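Local coordinates for natterin-like protein (Lethenteron camtschaticum, PDB 6IUL) that probably acts as a cytotoxic immune protein, recognising carbohydrate through a jacalin-like lectin domain and perforating membranes through an aerolysin-type pore-forming region, at residues S34-G39 / S62-F67; T87-I92 / S133-M138; K192-K197 / L302-M307; V265-R270 / T308-E313. All coordinates share one frame; numbering follows the deposited sequence.

Contact 1 of 4, residues S34-G39 / S62-F67; sequences SVSVGG and SSAKEF
V35 and K65 form a hydrogen-bonded antiparallel pair, with S34 facing E66 in the adjoining non-hydrogen-bonded one; the two short strand axes approach to 4.7 Å, their N-to-C directions 155° apart. The pairing joins strand 30-37 to strand 65-68, an outer strand of a four-stranded antiparallel sheet in the jacalin-like lectin domain, a beta-prism fold in this family. V35 N gives its hydrogen to K65 O at 2.9 Å, and K65 N returns the bond to V35 O at 3.0 Å. One step further, a side chain replaces the backbone acceptor: S63 OG receives the V37 N-H at 3.2 Å. A chi1 of 84° sets this hydroxyl between the S63 backbone N and carbonyl carbon, and the same OG is also bonded to D61 OD1. On the face of S34 and E66, their CB atoms pack together, and the A64 methyl meets two hydroxyls, with CB 3.6 Å from S36 OG and 3.7 Å from S34 OG. S36 OG itself bonds to the backbone N of D61. V35 points to the other face, against F102 and A104 of strand 101-105, while the end of K65 leads away. On the S63 side of the V35-K65 pair, one water bridges the two backbones, donating to V35 O at 2.7 Å and to S63 O at 2.6 Å.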
loop_
_atom_site.group_PDB
_atom_site.type_symbol
_atom_site.label_atom_id
_atom_site.label_comp_id
_atom_site.label_asym_id
_atom_site.label_seq_id
_atom_site.Cartn_x
_atom_site.Cartn_y
_atom_site.Cartn_z
ATOM N N SER A 34 -33.211 12.968 1.813
ATOM C CA SER A 34 -34.313 13.031 2.737
ATOM C C SER A 34 -35.618 13.310 1.976
ATOM O O SER A 34 -35.659 14.162 1.109
ATOM C CB SER A 34 -34.038 14.108 3.790
ATOM O OG SER A 34 -35.133 14.214 4.656
ATOM N N VAL A 35 -36.685 12.588 2.333
ATOM C CA VAL A 35 -37.918 12.591 1.594
ATOM C C VAL A 35 -39.111 12.830 2.521
ATOM O O VAL A 35 -39.254 12.205 3.593
ATOM C CB VAL A 35 -38.140 11.259 0.846
ATOM C CG1 VAL A 35 -39.434 11.278 0.036
ATOM C CG2 VAL A 35 -36.991 10.969 -0.110
ATOM N N SER A 36 -39.959 13.755 2.104
ATOM C CA SER A 36 -41.218 14.016 2.746
ATOM C C SER A 36 -42.339 13.448 1.880
ATOM O O SER A 36 -42.326 13.586 0.651
ATOM C CB SER A 36 -41.447 15.528 2.967
ATOM O OG SER A 36 -40.558 16.034 3.966
ATOM N N VAL A 37 -43.295 12.791 2.532
ATOM C CA VAL A 37 -44.427 12.166 1.854
ATOM C C VAL A 37 -45.758 12.746 2.378
ATOM O O VAL A 37 -45.891 13.070 3.528
ATOM C CB VAL A 37 -44.408 10.657 2.020
ATOM C CG1 VAL A 37 -43.133 10.084 1.429
ATOM C CG2 VAL A 37 -44.539 10.230 3.481
ATOM N N GLY A 38 -46.698 12.946 1.492
ATOM C CA GLY A 38 -48.047 13.273 1.906
ATOM C C GLY A 38 -49.000 12.097 1.623
ATOM O O GLY A 38 -48.572 10.968 1.345
ATOM N N GLY A 39 -50.300 12.382 1.675
ATOM C CA GLY A 39 -51.275 11.385 1.442
ATOM C C GLY A 39 -51.268 10.760 0.075
ATOM O O GLY A 39 -51.390 9.552 -0.051
ATOM N N SER A 62 -42.417 17.558 8.820
ATOM C CA SER A 62 -42.039 16.708 9.922
ATOM C C SER A 62 -42.110 15.205 9.570
ATOM O O SER A 62 -41.543 14.383 10.269
ATOM C CB SER A 62 -42.912 17.024 11.143
ATOM O OG SER A 62 -44.264 16.581 10.900
ATOM N N SER A 63 -42.747 14.831 8.465
ATOM C CA SER A 63 -42.711 13.441 8.042
ATOM C C SER A 63 -41.403 12.998 7.422
ATOM O O SER A 63 -41.329 11.874 6.935
ATOM C CB SER A 63 -43.817 13.164 7.012
ATOM O OG SER A 63 -43.441 13.524 5.660
ATOM N N ALA A 64 -40.372 13.835 7.392
ATOM C CA ALA A 64 -39.199 13.541 6.547
ATOM C C ALA A 64 -38.374 12.354 7.091
ATOM O O ALA A 64 -38.113 12.308 8.279
ATOM C CB ALA A 64 -38.309 14.772 6.420
ATOM N N LYS A 65 -37.966 11.436 6.196
ATOM C CA LYS A 65 -37.068 10.340 6.541
ATOM C C LYS A 65 -35.862 10.425 5.655
ATOM O O LYS A 65 -35.960 10.753 4.453
ATOM C CB LYS A 65 -37.749 8.983 6.353
ATOM C CG LYS A 65 -38.876 8.676 7.343
ATOM C CD LYS A 65 -38.578 9.198 8.759
ATOM C CE LYS A 65 -39.680 8.871 9.760
ATOM N NZ LYS A 65 -39.145 7.833 10.670
ATOM N N GLU A 66 -34.705 10.101 6.215
ATOM C CA GLU A 66 -33.469 10.286 5.509
ATOM C C GLU A 66 -32.644 9.009 5.432
ATOM O O GLU A 66 -32.887 8.078 6.175
ATOM C CB GLU A 66 -32.656 11.416 6.139
ATOM C CG GLU A 66 -32.350 11.282 7.595
ATOM C CD GLU A 66 -31.488 12.446 8.115
ATOM O OE1 GLU A 66 -31.851 13.613 7.856
ATOM O OE2 GLU A 66 -30.467 12.189 8.802
ATOM N N PHE A 67 -31.661 9.013 4.529
ATOM C CA PHE A 67 -30.745 7.939 4.325
ATOM C C PHE A 67 -29.402 8.537 3.948
ATOM O O PHE A 67 -29.316 9.356 3.001
ATOM C CB PHE A 67 -31.213 7.023 3.181
ATOM C CG PHE A 67 -30.338 5.792 2.999
ATOM C CD1 PHE A 67 -29.190 5.855 2.221
ATOM C CD2 PHE A 67 -30.637 4.598 3.664
ATOM C CE1 PHE A 67 -28.370 4.740 2.054
ATOM C CE2 PHE A 67 -29.824 3.479 3.513
ATOM C CZ PHE A 67 -28.695 3.541 2.699
HETATM O O HOH W 1 -41.172 10.560 4.673
#

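Contact 2 of 4, residues T87-I92 / S133-M138; sequences TRLGAI and SDIDSM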
loop_
_atom_site.group_PDB
_atom_site.type_symbol
_atom_site.label_atom_id
_atom_site.label_comp_id
_atom_site.label_asym_id
_atom_site.label_seq_id
_atom_site.Cartn_x
_atom_site.Cartn_y
_atom_site.Cartn_z
ATOM N N THR A 87 -50.370 11.520 -11.588
ATOM C CA THR A 87 -50.115 12.986 -11.635
ATOM C C THR A 87 -48.930 13.441 -10.770
ATOM O O THR A 87 -48.480 14.582 -10.857
ATOM C CB THR A 87 -51.383 13.716 -11.112
ATOM O OG1 THR A 87 -51.770 13.204 -9.820
ATOM C CG2 THR A 87 -52.561 13.468 -12.066
ATOM N N ARG A 88 -48.436 12.553 -9.906
ATOM C CA ARG A 88 -47.256 12.860 -9.067
ATOM C C ARG A 88 -46.393 11.640 -8.883
ATOM O O ARG A 88 -46.818 10.505 -9.128
ATOM C CB ARG A 88 -47.740 13.419 -7.689
ATOM C CG ARG A 88 -48.032 14.917 -7.876
ATOM C CD ARG A 88 -48.839 15.517 -6.814
ATOM N NE ARG A 88 -48.982 16.938 -7.008
ATOM C CZ ARG A 88 -49.849 17.509 -7.845
ATOM N NH1 ARG A 88 -50.585 16.795 -8.653
ATOM N NH2 ARG A 88 -49.940 18.824 -7.912
ATOM N N LEU A 89 -45.174 11.866 -8.405
ATOM C CA LEU A 89 -44.342 10.776 -7.924
ATOM C C LEU A 89 -45.019 10.225 -6.678
ATOM O O LEU A 89 -45.454 10.992 -5.826
ATOM C CB LEU A 89 -42.915 11.272 -7.603
ATOM C CG LEU A 89 -41.962 10.236 -7.029
ATOM C CD1 LEU A 89 -41.664 9.116 -8.052
ATOM C CD2 LEU A 89 -40.655 10.893 -6.600
ATOM N N GLY A 90 -45.072 8.908 -6.562
ATOM C CA GLY A 90 -45.810 8.274 -5.464
ATOM C C GLY A 90 -44.910 7.610 -4.427
ATOM O O GLY A 90 -45.265 7.484 -3.264
ATOM N N ALA A 91 -43.761 7.115 -4.872
ATOM C CA ALA A 91 -42.870 6.407 -3.993
ATOM C C ALA A 91 -41.483 6.247 -4.591
ATOM O O ALA A 91 -41.324 6.206 -5.795
ATOM C CB ALA A 91 -43.455 5.027 -3.687
ATOM N N ILE A 92 -40.503 6.104 -3.702
ATOM C CA ILE A 92 -39.130 5.797 -4.039
ATOM C C ILE A 92 -38.669 4.630 -3.153
ATOM O O ILE A 92 -38.838 4.642 -1.942
ATOM C CB ILE A 92 -38.223 6.985 -3.694
ATOM C CG1 ILE A 92 -38.627 8.214 -4.497
ATOM C CG2 ILE A 92 -36.750 6.639 -3.932
ATOM C CD1 ILE A 92 -38.084 9.511 -3.932
ATOM N N SER A 133 -45.681 22.478 -5.563
ATOM C CA SER A 133 -45.972 22.259 -4.153
ATOM C C SER A 133 -45.423 20.884 -3.763
ATOM O O SER A 133 -44.875 20.725 -2.673
ATOM C CB SER A 133 -47.472 22.307 -3.883
ATOM O OG SER A 133 -47.907 23.646 -3.973
ATOM N N ASP A 134 -45.540 19.928 -4.693
ATOM C CA ASP A 134 -45.082 18.577 -4.498
ATOM C C ASP A 134 -43.992 18.196 -5.522
ATOM O O ASP A 134 -43.575 19.032 -6.341
ATOM C CB ASP A 134 -46.250 17.603 -4.646
ATOM C CG ASP A 134 -47.458 17.962 -3.816
ATOM O OD1 ASP A 134 -47.312 18.578 -2.742
ATOM O OD2 ASP A 134 -48.561 17.601 -4.296
ATOM N N ILE A 135 -43.560 16.921 -5.486
ATOM C CA ILE A 135 -42.757 16.383 -6.560
ATOM C C ILE A 135 -43.652 15.759 -7.637
ATOM O O ILE A 135 -44.139 14.626 -7.523
ATOM C CB ILE A 135 -41.749 15.351 -6.036
ATOM C CG1 ILE A 135 -40.881 15.938 -4.902
ATOM C CG2 ILE A 135 -40.912 14.819 -7.177
ATOM C CD1 ILE A 135 -40.056 17.130 -5.302
ATOM N N ASP A 136 -43.892 16.520 -8.695
ATOM C CA ASP A 136 -44.689 16.036 -9.822
ATOM C C ASP A 136 -44.044 14.862 -10.548
ATOM O O ASP A 136 -44.710 13.914 -10.935
ATOM C CB ASP A 136 -44.900 17.183 -10.808
ATOM C CG ASP A 136 -45.767 18.296 -10.237
ATOM O OD1 ASP A 136 -45.177 19.200 -9.582
ATOM O OD2 ASP A 136 -47.014 18.248 -10.481
ATOM N N SER A 137 -42.733 14.947 -10.737
ATOM C CA SER A 137 -41.978 13.859 -11.307
ATOM C C SER A 137 -40.525 13.942 -10.896
ATOM O O SER A 137 -39.990 15.007 -10.610
ATOM C CB SER A 137 -42.157 13.850 -12.836
ATOM O OG SER A 137 -41.641 15.036 -13.366
ATOM N N MET A 138 -39.865 12.803 -10.834
ATOM C CA MET A 138 -38.424 12.810 -10.542
ATOM C C MET A 138 -37.760 11.538 -11.003
ATOM O O MET A 138 -38.414 10.469 -11.087
ATOM C CB MET A 138 -38.162 12.979 -9.061
ATOM C CG MET A 138 -36.796 13.556 -8.735
ATOM S SD MET A 138 -36.423 13.603 -6.976
ATOM C CE MET A 138 -37.275 15.038 -6.421
HETATM O O HOH W 2 -46.806 19.992 -7.689
#
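D134 is the first residue of segment 133-138 to engage segment 87-92, with OD2 2.8 Å from R88 NE in a salt bridge. The N-H points poorly at the oxygen, at 120°, so the hydrogen bond within it is weak; carboxylate and guanidinium planes stand 72° apart, and OD2 takes a second weak bond from Q41 NE2. I135 comes next and works at two levels. Its carbonyl O accepts the L89 N-H at 3.1 Å, the donor lying in the carbonyl plane, and its CG2 rests 4.0 Å from L89 CD2, the two side chains running side by side in the same direction. The first side-chain bond of D136 leads away from segment 87-92, yet its carboxylate comes back: OD2 sits 3.9 Å above the plane of the R88 guanidinium, over its centre, a long ion pair to which no N-H is directed. Its other oxygen, OD1, takes a hydrogen from a water at 2.6 Å, and that water also accepts from D134 N and, weakly, from R88 NH2. The arginine's charge is probably balanced by both aspartates, D134 the closer. D136 and S137 form a classic bulge opposite R130. M138 ends the walk with CB against L89 CD2 at 4.1 Å, beside V45 and V127. The strands 89-92 and 135-138 diverge by 56° and belong to different sheets, so the contact is a seam between sheets of the beta-prism; in jacalin-type relatives the loop entering the last strand, probably the counterpart of 133-136, contributes to the sugar site.

Contact 3 of 4, residues K192-K197 / L302-M307; sequences KKIIKK and LTYTKM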
loop_
_atom_site.group_PDB
_atom_site.type_symbol
_atom_site.label_atom_id
_atom_site.label_comp_id
_atom_site.label_asym_id
_atom_site.label_seq_id
_atom_site.Cartn_x
_atom_site.Cartn_y
_atom_site.Cartn_z
ATOM N N LYS A 192 21.690 0.769 1.803
ATOM C CA LYS A 192 20.644 1.339 2.669
ATOM C C LYS A 192 19.241 1.130 2.130
ATOM O O LYS A 192 18.923 1.466 0.966
ATOM C CB LYS A 192 20.830 2.857 2.804
ATOM C CG LYS A 192 19.836 3.455 3.799
ATOM C CD LYS A 192 19.995 4.924 3.978
ATOM C CE LYS A 192 18.875 5.536 4.796
ATOM N NZ LYS A 192 18.728 4.950 6.133
ATOM N N LYS A 193 18.412 0.569 2.982
ATOM C CA LYS A 193 16.982 0.484 2.730
ATOM C C LYS A 193 16.357 1.875 2.716
ATOM O O LYS A 193 16.579 2.653 3.665
ATOM C CB LYS A 193 16.310 -0.331 3.845
ATOM C CG LYS A 193 14.796 -0.299 3.728
ATOM C CD LYS A 193 14.109 -1.056 4.838
ATOM C CE LYS A 193 12.593 -1.080 4.631
ATOM N NZ LYS A 193 11.950 -1.925 5.647
ATOM N N ILE A 194 15.599 2.187 1.660
ATOM C CA ILE A 194 14.818 3.425 1.615
ATOM C C ILE A 194 13.372 3.122 1.260
ATOM O O ILE A 194 13.071 2.119 0.604
ATOM C CB ILE A 194 15.363 4.459 0.595
ATOM C CG1 ILE A 194 15.351 3.908 -0.810
ATOM C CG2 ILE A 194 16.779 4.885 0.967
ATOM C CD1 ILE A 194 15.664 4.904 -1.898
ATOM N N ILE A 195 12.484 4.004 1.680
ATOM C CA ILE A 195 11.049 3.912 1.328
ATOM C C ILE A 195 10.602 5.225 0.658
ATOM O O ILE A 195 10.406 6.236 1.341
ATOM C CB ILE A 195 10.201 3.666 2.585
ATOM C CG1 ILE A 195 10.773 2.464 3.361
ATOM C CG2 ILE A 195 8.716 3.466 2.228
ATOM C CD1 ILE A 195 9.948 1.969 4.527
ATOM N N LYS A 196 10.461 5.213 -0.663
ATOM C CA LYS A 196 9.908 6.359 -1.410
ATOM C C LYS A 196 8.382 6.415 -1.243
ATOM O O LYS A 196 7.745 5.378 -1.113
ATOM C CB LYS A 196 10.257 6.267 -2.883
ATOM C CG LYS A 196 11.730 6.472 -3.216
ATOM C CD LYS A 196 11.991 6.249 -4.722
ATOM C CE LYS A 196 13.225 6.983 -5.196
ATOM N NZ LYS A 196 13.718 6.608 -6.559
ATOM N N LYS A 197 7.807 7.614 -1.206
ATOM C CA LYS A 197 6.362 7.767 -1.028
ATOM C C LYS A 197 5.775 8.768 -1.995
ATOM O O LYS A 197 6.415 9.781 -2.300
ATOM C CB LYS A 197 6.036 8.168 0.405
ATOM C CG LYS A 197 6.301 7.076 1.421
ATOM C CD LYS A 197 5.645 7.318 2.779
ATOM C CE LYS A 197 5.484 5.961 3.477
ATOM N NZ LYS A 197 4.908 6.019 4.841
ATOM N N LEU A 302 7.986 11.655 -0.762
ATOM C CA LEU A 302 9.283 11.473 -0.166
ATOM C C LEU A 302 10.158 10.801 -1.212
ATOM O O LEU A 302 9.771 9.783 -1.804
ATOM C CB LEU A 302 9.190 10.603 1.079
ATOM C CG LEU A 302 10.542 10.292 1.773
ATOM C CD1 LEU A 302 11.211 11.586 2.215
ATOM C CD2 LEU A 302 10.350 9.420 3.009
ATOM N N THR A 303 11.307 11.396 -1.496
ATOM C CA THR A 303 12.218 10.818 -2.463
ATOM C C THR A 303 13.660 10.881 -1.947
ATOM O O THR A 303 13.954 11.572 -0.949
ATOM C CB THR A 303 12.104 11.514 -3.821
ATOM O OG1 THR A 303 12.749 10.712 -4.817
ATOM C CG2 THR A 303 12.734 12.906 -3.809
ATOM N N TYR A 304 14.534 10.139 -2.613
ATOM C CA TYR A 304 15.941 10.069 -2.251
ATOM C C TYR A 304 16.789 10.229 -3.498
ATOM O O TYR A 304 16.374 9.839 -4.586
ATOM C CB TYR A 304 16.303 8.756 -1.568
ATOM C CG TYR A 304 15.789 8.578 -0.171
ATOM C CD1 TYR A 304 14.490 8.098 0.072
ATOM C CD2 TYR A 304 16.603 8.840 0.926
ATOM C CE1 TYR A 304 14.020 7.907 1.359
ATOM C CE2 TYR A 304 16.143 8.653 2.229
ATOM C CZ TYR A 304 14.844 8.196 2.432
ATOM O OH TYR A 304 14.401 8.032 3.730
ATOM N N THR A 305 17.989 10.802 -3.325
ATOM C CA THR A 305 18.986 10.815 -4.399
ATOM C C THR A 305 19.711 9.470 -4.432
ATOM O O THR A 305 19.464 8.578 -3.622
ATOM C CB THR A 305 20.054 11.908 -4.153
ATOM O OG1 THR A 305 20.760 11.612 -2.950
ATOM C CG2 THR A 305 19.400 13.247 -3.954
ATOM N N LYS A 306 20.639 9.346 -5.356
ATOM C CA LYS A 306 21.594 8.211 -5.367
ATOM C C LYS A 306 22.563 8.349 -4.198
ATOM O O LYS A 306 22.829 9.463 -3.732
ATOM C CB LYS A 306 22.379 8.138 -6.700
ATOM C CG LYS A 306 21.598 7.535 -7.900
ATOM C CD LYS A 306 20.514 6.574 -7.392
ATOM C CE LYS A 306 19.701 5.824 -8.433
ATOM N NZ LYS A 306 20.459 4.691 -9.011
ATOM N N MET A 307 23.058 7.224 -3.686
ATOM C CA MET A 307 24.113 7.215 -2.722
ATOM C C MET A 307 25.384 7.803 -3.311
ATOM O O MET A 307 25.735 7.483 -4.413
ATOM C CB MET A 307 24.433 5.800 -2.244
ATOM C CG MET A 307 23.420 5.255 -1.289
ATOM S SD MET A 307 23.945 3.680 -0.635
ATOM C CE MET A 307 22.488 3.370 0.271
HETATM O O HOH W 3 13.080 5.700 3.715
#
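Y304 lies against I194, and its side chain can be followed outward from the strand. CB meets the end of the isoleucine, I194 CD1, at 3.9 Å. CG, anti to the carbonyl carbon (chi1 -72°), brings the ring against I194: CD1 of Y304 is 3.8 Å from I194 CB, and the methyl I194 CG2 stands 3.8 Å from the ring centroid, only 3° off the normal, a CH-pi contact squarely over the face. Further out, Y304 CE1 passes I195 O at 4.0 Å, the carbonyl oxygen lying at the ring edge and in its plane. At the tip, Y304 OH is hydrogen-bonded to a water at 2.7 Å, and this water accepts the N-H of I195, also at 2.7 Å. The CH-pi contact over one face and the water at the hydroxyl both tie the tyrosine to segment 192-197, where the backbones have already drawn apart. Direct pairing is confined to K197 and L302, joined by K197 N to L302 O at 3.0 Å and L302 N to K197 O at 2.9 Å. L302 CD2 reaches I195 O, and K196 CE approaches T303 OG1 with its aliphatic chain. Strand 184-200 has strand 241-256 on its other side, I194 being backbone-bonded to K246, and strand 290-313 pairs in turn with strand 260-285, T303 backbone-bonded to A271. This places the contact inside the long twisted sheet of the aerolysin-type region, while K193 NZ turns outward to F210 O of the second subunit.

Contact 4 of 4, residues V265-R270 / T308-E313; sequences VANIGR and TAVATE
N267 and T308 sit side by side on one face of an antiparallel pair of strands, their polar groups joined through water. T308 OG1 occupies the position between its own backbone N and carbonyl carbon (chi1 59°); a water 2.7 Å from that OG1 accepts a hydrogen from N267 ND2 at 2.9 Å. A second water lies 2.8 Å from T308 OG1 and donates weakly to N267 O. N267 ND2 also comes 4.2 Å from V310 CG2, its diagonal neighbour on the same face, so the asparagine touches this valine as well as facing the threonine. V265 and V310 continue this face, where E170 of strand 166-178, the next strand of the sheet, touches V265 and N267. On the opposite face the facing pair is two alanines, A266 and A309, in a non-hydrogen-bonded pair. A309 CB is 3.5 Å from V265 O, whereas A266 CB stays 3.9 Å from T308 O and A266 touches F188 and S190 of strand 184-200. Between the two faces the backbone ladder is regular: V265 and V310 exchange two backbone bonds, as do N267 and T308, among them N267 N to T308 O at 2.9 Å and nearly straight at 176°. The N-to-C directions run 147° apart, the twist of a long beta ribbon. Strands 260-285 and 290-313 form one extended beta hairpin, as in the long-stranded pore-forming modules of the aerolysin and ETX/MTX2 proteins.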
loop_
_atom_site.group_PDB
_atom_site.type_symbol
_atom_site.label_atom_id
_atom_site.label_comp_id
_atom_site.label_asym_id
_atom_site.label_seq_id
_atom_site.Cartn_x
_atom_site.Cartn_y
_atom_site.Cartn_z
ATOM N N VAL A 265 33.221 8.173 3.745
ATOM C CA VAL A 265 31.861 8.304 4.313
ATOM C C VAL A 265 30.849 8.229 3.188
ATOM O O VAL A 265 30.928 8.978 2.222
ATOM C CB VAL A 265 31.684 9.617 5.054
ATOM C CG1 VAL A 265 30.282 9.715 5.607
ATOM C CG2 VAL A 265 32.710 9.732 6.185
ATOM N N ALA A 266 29.917 7.289 3.320
ATOM C CA ALA A 266 28.798 7.176 2.402
ATOM C C ALA A 266 27.569 7.914 2.922
ATOM O O ALA A 266 27.181 7.756 4.093
ATOM C CB ALA A 266 28.454 5.703 2.130
ATOM N N ASN A 267 26.968 8.660 2.000
ATOM C CA ASN A 267 25.813 9.539 2.256
ATOM C C ASN A 267 24.665 9.306 1.243
ATOM O O ASN A 267 24.852 8.719 0.166
ATOM C CB ASN A 267 26.205 11.012 2.168
ATOM C CG ASN A 267 27.285 11.383 3.145
ATOM O OD1 ASN A 267 27.093 11.296 4.372
ATOM N ND2 ASN A 267 28.462 11.786 2.613
ATOM N N ILE A 268 23.481 9.789 1.617
ATOM C CA ILE A 268 22.332 9.848 0.710
ATOM C C ILE A 268 21.496 11.055 1.015
ATOM O O ILE A 268 21.435 11.524 2.154
ATOM C CB ILE A 268 21.489 8.574 0.763
ATOM C CG1 ILE A 268 20.663 8.447 -0.509
ATOM C CG2 ILE A 268 20.678 8.581 2.028
ATOM C CD1 ILE A 268 19.846 7.176 -0.634
ATOM N N GLY A 269 20.900 11.623 -0.024
ATOM C CA GLY A 269 20.039 12.803 0.185
ATOM C C GLY A 269 18.554 12.444 0.240
ATOM O O GLY A 269 18.085 11.631 -0.547
ATOM N N ARG A 270 17.832 13.080 1.137
ATOM C CA ARG A 270 16.406 12.846 1.349
ATOM C C ARG A 270 15.643 14.154 1.163
ATOM O O ARG A 270 16.004 15.180 1.745
ATOM C CB ARG A 270 16.209 12.370 2.776
ATOM C CG ARG A 270 14.795 12.117 3.209
ATOM C CD ARG A 270 14.776 11.791 4.696
ATOM N NE ARG A 270 13.461 11.289 5.129
ATOM C CZ ARG A 270 12.410 12.049 5.467
ATOM N NH1 ARG A 270 12.481 13.382 5.413
ATOM N NH2 ARG A 270 11.284 11.463 5.875
ATOM N N THR A 308 26.077 8.610 -2.514
ATOM C CA THR A 308 27.401 9.136 -2.892
ATOM C C THR A 308 28.385 8.916 -1.743
ATOM O O THR A 308 28.014 8.436 -0.671
ATOM C CB THR A 308 27.292 10.647 -3.184
ATOM O OG1 THR A 308 26.791 11.304 -2.000
ATOM C CG2 THR A 308 26.321 10.904 -4.399
ATOM N N ALA A 309 29.642 9.273 -1.963
ATOM C CA ALA A 309 30.639 9.124 -0.922
ATOM C C ALA A 309 31.700 10.225 -0.971
ATOM O O ALA A 309 32.002 10.782 -2.017
ATOM C CB ALA A 309 31.276 7.751 -1.030
ATOM N N VAL A 310 32.208 10.564 0.204
ATOM C CA VAL A 310 33.346 11.470 0.324
ATOM C C VAL A 310 34.564 10.673 0.865
ATOM O O VAL A 310 34.469 10.008 1.918
ATOM C CB VAL A 310 33.017 12.628 1.265
ATOM C CG1 VAL A 310 34.246 13.513 1.431
ATOM C CG2 VAL A 310 31.844 13.454 0.726
ATOM N N ALA A 311 35.671 10.734 0.121
ATOM C CA ALA A 311 36.960 10.153 0.556
ATOM C C ALA A 311 37.958 11.223 0.964
ATOM O O ALA A 311 38.305 12.068 0.164
ATOM C CB ALA A 311 37.543 9.299 -0.531
ATOM N N THR A 312 38.385 11.185 2.217
ATOM C CA THR A 312 39.272 12.207 2.755
ATOM C C THR A 312 40.635 11.590 3.112
ATOM O O THR A 312 40.689 10.615 3.857
ATOM C CB THR A 312 38.651 12.868 4.017
ATOM O OG1 THR A 312 37.327 13.351 3.726
ATOM C CG2 THR A 312 39.549 14.044 4.544
ATOM N N GLU A 313 41.710 12.201 2.623
ATOM C CA GLU A 313 43.098 11.825 2.974
ATOM C C GLU A 313 43.620 12.496 4.273
ATOM O O GLU A 313 43.415 13.662 4.503
ATOM C CB GLU A 313 44.047 12.184 1.842
ATOM C CG GLU A 313 44.822 10.999 1.270
ATOM C CD GLU A 313 45.934 11.408 0.298
ATOM O OE1 GLU A 313 47.013 11.806 0.786
ATOM O OE2 GLU A 313 45.753 11.291 -0.957
HETATM O O HOH W 4 28.588 12.305 -0.206
HETATM O O HOH W 5 24.006 11.265 -1.851
#

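Contacts 1 and 2 belong to the lectin domain and touch through V35 CG2 and I92 CD1, whereas contacts 3 and 4 lie in the pore-forming region, the centres of contacts 1 and 3 being about 56 Å apart. Contact 2 is the buried one, joining two sheets through charge and apolar packing; contact 1 pairs strands within one sheet and is partly buried. Contacts 3 and 4 share strand 290-313 and meet through T305 N and G269 O. Contact 3, partly buried, rests on an aromatic face and a short ladder, while surface contact 4 depends on a longer ladder with water-linked polar side chains.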